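Local coordinates for protein aldehyde dehydrogenase (PDB 4O6R) that probably oxidises aldehydes with NAD+ or NADP+ as an aldehyde dehydrogenase family member, and binds AMP, at residues R373-A379 with P394-R400. Where two conformers were deposited one is given. Numbering follows the deposited sequence.
Sequences RPTIVEA and PFVTVLR
Strands 375-378 and 395-400 are extended (phi/psi near -125/125 for 375-377) and run parallel, their axes 4.7 Å apart at closest and 26° from aligned. T375 pairs with F395, I376 with V396, V377 with T397 and E378 with V398. Hydrogen bonds alternate: T375 N to P394 O, V396 N to T375 O and V377 N to V396 O (2.9 Å each), V398 N to V377 O (2.8 Å), A379 N to V398 O (3.0 Å). On one face V377 (t) CG2 lies 3.8 Å from F395 (chi1 t) CZ. On the other, I376 (mt) puts CG1 3.7 Å from V396 (p) CG1 and CG2 3.9 Å from V398 CG2. E378 (chi1 t, chi2 146°) and R400 (mtt, chi4 -145°) form a salt bridge, E378 OE2 to R400 NE, 2.6 Å. R400 NH2 bonds weakly to E378 OE1 and OE2 (3.3 Å each). R400 also pairs with E299 and D303. T375 (m) OG1 donates a hydrogen bond to R373 O, 2.8 Å. This beta-alpha-beta unit, connected through helix 385-388, belongs to the sheet of the family's catalytic domain, away from the AMP site. Strand 353-356 flanks 375-378 antiparallel, 294-298 flanks 395-401 parallel, and helices 302-315 and 270-282 cover the I376 and V396 face.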
# COMPACT_ATOMS: atom_id res chain seq x y z
N ARG A 373 -1.71 -41.77 -23.54
CA ARG A 373 -0.70 -41.05 -24.30
C ARG A 373 -1.08 -39.58 -24.47
O ARG A 373 -2.26 -39.25 -24.46
CB ARG A 373 -0.49 -41.68 -25.67
CG ARG A 373 0.08 -43.09 -25.61
CD ARG A 373 0.23 -43.69 -26.99
NE ARG A 373 -0.97 -43.47 -27.78
CZ ARG A 373 -1.83 -44.40 -28.17
NH1 ARG A 373 -2.89 -44.02 -28.86
NH2 ARG A 373 -1.62 -45.72 -27.91
N PRO A 374 -0.08 -38.71 -24.63
CA PRO A 374 -0.36 -37.31 -24.94
C PRO A 374 -1.23 -37.24 -26.18
O PRO A 374 -0.93 -37.90 -27.18
CB PRO A 374 1.03 -36.72 -25.22
CG PRO A 374 1.97 -37.59 -24.46
CD PRO A 374 1.36 -38.98 -24.47
N THR A 375 -2.33 -36.51 -26.08
CA THR A 375 -3.38 -36.52 -27.08
C THR A 375 -3.59 -35.09 -27.61
O THR A 375 -3.70 -34.14 -26.83
CB THR A 375 -4.66 -37.09 -26.48
OG1 THR A 375 -4.42 -38.44 -26.04
CG2 THR A 375 -5.76 -37.11 -27.47
N ILE A 376 -3.58 -34.96 -28.93
CA ILE A 376 -3.77 -33.71 -29.65
C ILE A 376 -4.91 -33.88 -30.64
O ILE A 376 -4.84 -34.75 -31.52
CB ILE A 376 -2.47 -33.32 -30.41
CG1 ILE A 376 -1.32 -33.12 -29.44
CG2 ILE A 376 -2.66 -32.05 -31.24
CD1 ILE A 376 0.01 -32.98 -30.14
N VAL A 377 -5.94 -33.04 -30.52
CA VAL A 377 -7.12 -33.12 -31.37
C VAL A 377 -7.37 -31.79 -32.02
O VAL A 377 -7.50 -30.78 -31.32
CB VAL A 377 -8.39 -33.46 -30.56
CG1 VAL A 377 -9.61 -33.42 -31.45
CG2 VAL A 377 -8.26 -34.82 -29.91
N GLU A 378 -7.45 -31.77 -33.34
CA GLU A 378 -7.86 -30.57 -34.02
C GLU A 378 -9.37 -30.54 -34.12
O GLU A 378 -9.96 -31.44 -34.72
CB GLU A 378 -7.18 -30.45 -35.38
CG GLU A 378 -7.46 -29.10 -36.02
CD GLU A 378 -6.29 -28.55 -36.86
OE1 GLU A 378 -5.31 -29.25 -37.20
OE2 GLU A 378 -6.40 -27.37 -37.19
N ALA A 379 -10.01 -29.52 -33.52
CA ALA A 379 -11.48 -29.47 -33.45
C ALA A 379 -12.09 -28.83 -34.68
O ALA A 379 -11.51 -27.94 -35.28
CB ALA A 379 -11.95 -28.72 -32.23
N PRO A 394 -3.91 -35.15 -20.39
CA PRO A 394 -2.84 -34.69 -21.27
C PRO A 394 -3.42 -34.59 -22.67
O PRO A 394 -3.11 -35.40 -23.54
CB PRO A 394 -1.81 -35.81 -21.17
CG PRO A 394 -2.62 -37.04 -20.92
CD PRO A 394 -3.77 -36.57 -20.04
N PHE A 395 -4.30 -33.61 -22.85
CA PHE A 395 -5.24 -33.59 -23.96
C PHE A 395 -5.39 -32.15 -24.39
O PHE A 395 -5.89 -31.35 -23.65
CB PHE A 395 -6.58 -34.17 -23.47
CG PHE A 395 -7.65 -34.29 -24.51
CD1 PHE A 395 -8.19 -33.16 -25.13
CD2 PHE A 395 -8.19 -35.53 -24.83
CE1 PHE A 395 -9.19 -33.29 -26.07
CE2 PHE A 395 -9.21 -35.65 -25.76
CZ PHE A 395 -9.71 -34.54 -26.39
N VAL A 396 -4.96 -31.83 -25.60
CA VAL A 396 -5.06 -30.44 -26.08
C VAL A 396 -5.93 -30.35 -27.34
O VAL A 396 -5.85 -31.21 -28.21
CB VAL A 396 -3.66 -29.80 -26.27
CG1 VAL A 396 -2.81 -30.59 -27.26
CG2 VAL A 396 -3.77 -28.31 -26.65
N THR A 397 -6.78 -29.34 -27.36
CA THR A 397 -7.66 -29.07 -28.48
C THR A 397 -7.14 -27.88 -29.29
O THR A 397 -6.89 -26.81 -28.73
CB THR A 397 -9.08 -28.82 -28.02
OG1 THR A 397 -9.53 -29.96 -27.26
CG2 THR A 397 -10.01 -28.58 -29.22
N VAL A 398 -6.98 -28.10 -30.59
CA VAL A 398 -6.40 -27.11 -31.48
C VAL A 398 -7.48 -26.43 -32.27
O VAL A 398 -8.36 -27.10 -32.86
CB VAL A 398 -5.41 -27.72 -32.46
CG1 VAL A 398 -4.67 -26.63 -33.23
CG2 VAL A 398 -4.43 -28.61 -31.74
N LEU A 399 -7.36 -25.10 -32.33
CA LEU A 399 -8.23 -24.23 -33.09
C LEU A 399 -7.34 -23.25 -33.86
O LEU A 399 -6.22 -22.95 -33.42
CB LEU A 399 -9.14 -23.45 -32.14
CG LEU A 399 -10.12 -24.27 -31.28
CD1 LEU A 399 -10.62 -23.48 -30.10
CD2 LEU A 399 -11.26 -24.77 -32.13
N ARG A 400 -7.80 -22.77 -35.01
CA ARG A 400 -7.04 -21.83 -35.83
C ARG A 400 -7.77 -20.49 -35.94
O ARG A 400 -8.99 -20.44 -35.79
CB ARG A 400 -6.83 -22.41 -37.23
CG ARG A 400 -6.05 -23.71 -37.21
CD ARG A 400 -5.83 -24.23 -38.61
NE ARG A 400 -5.26 -25.56 -38.60
CZ ARG A 400 -4.39 -25.98 -39.51
NH1 ARG A 400 -3.97 -25.18 -40.48
NH2 ARG A 400 -3.91 -27.21 -39.40
O HOH W 1 -9.25 -26.50 -35.76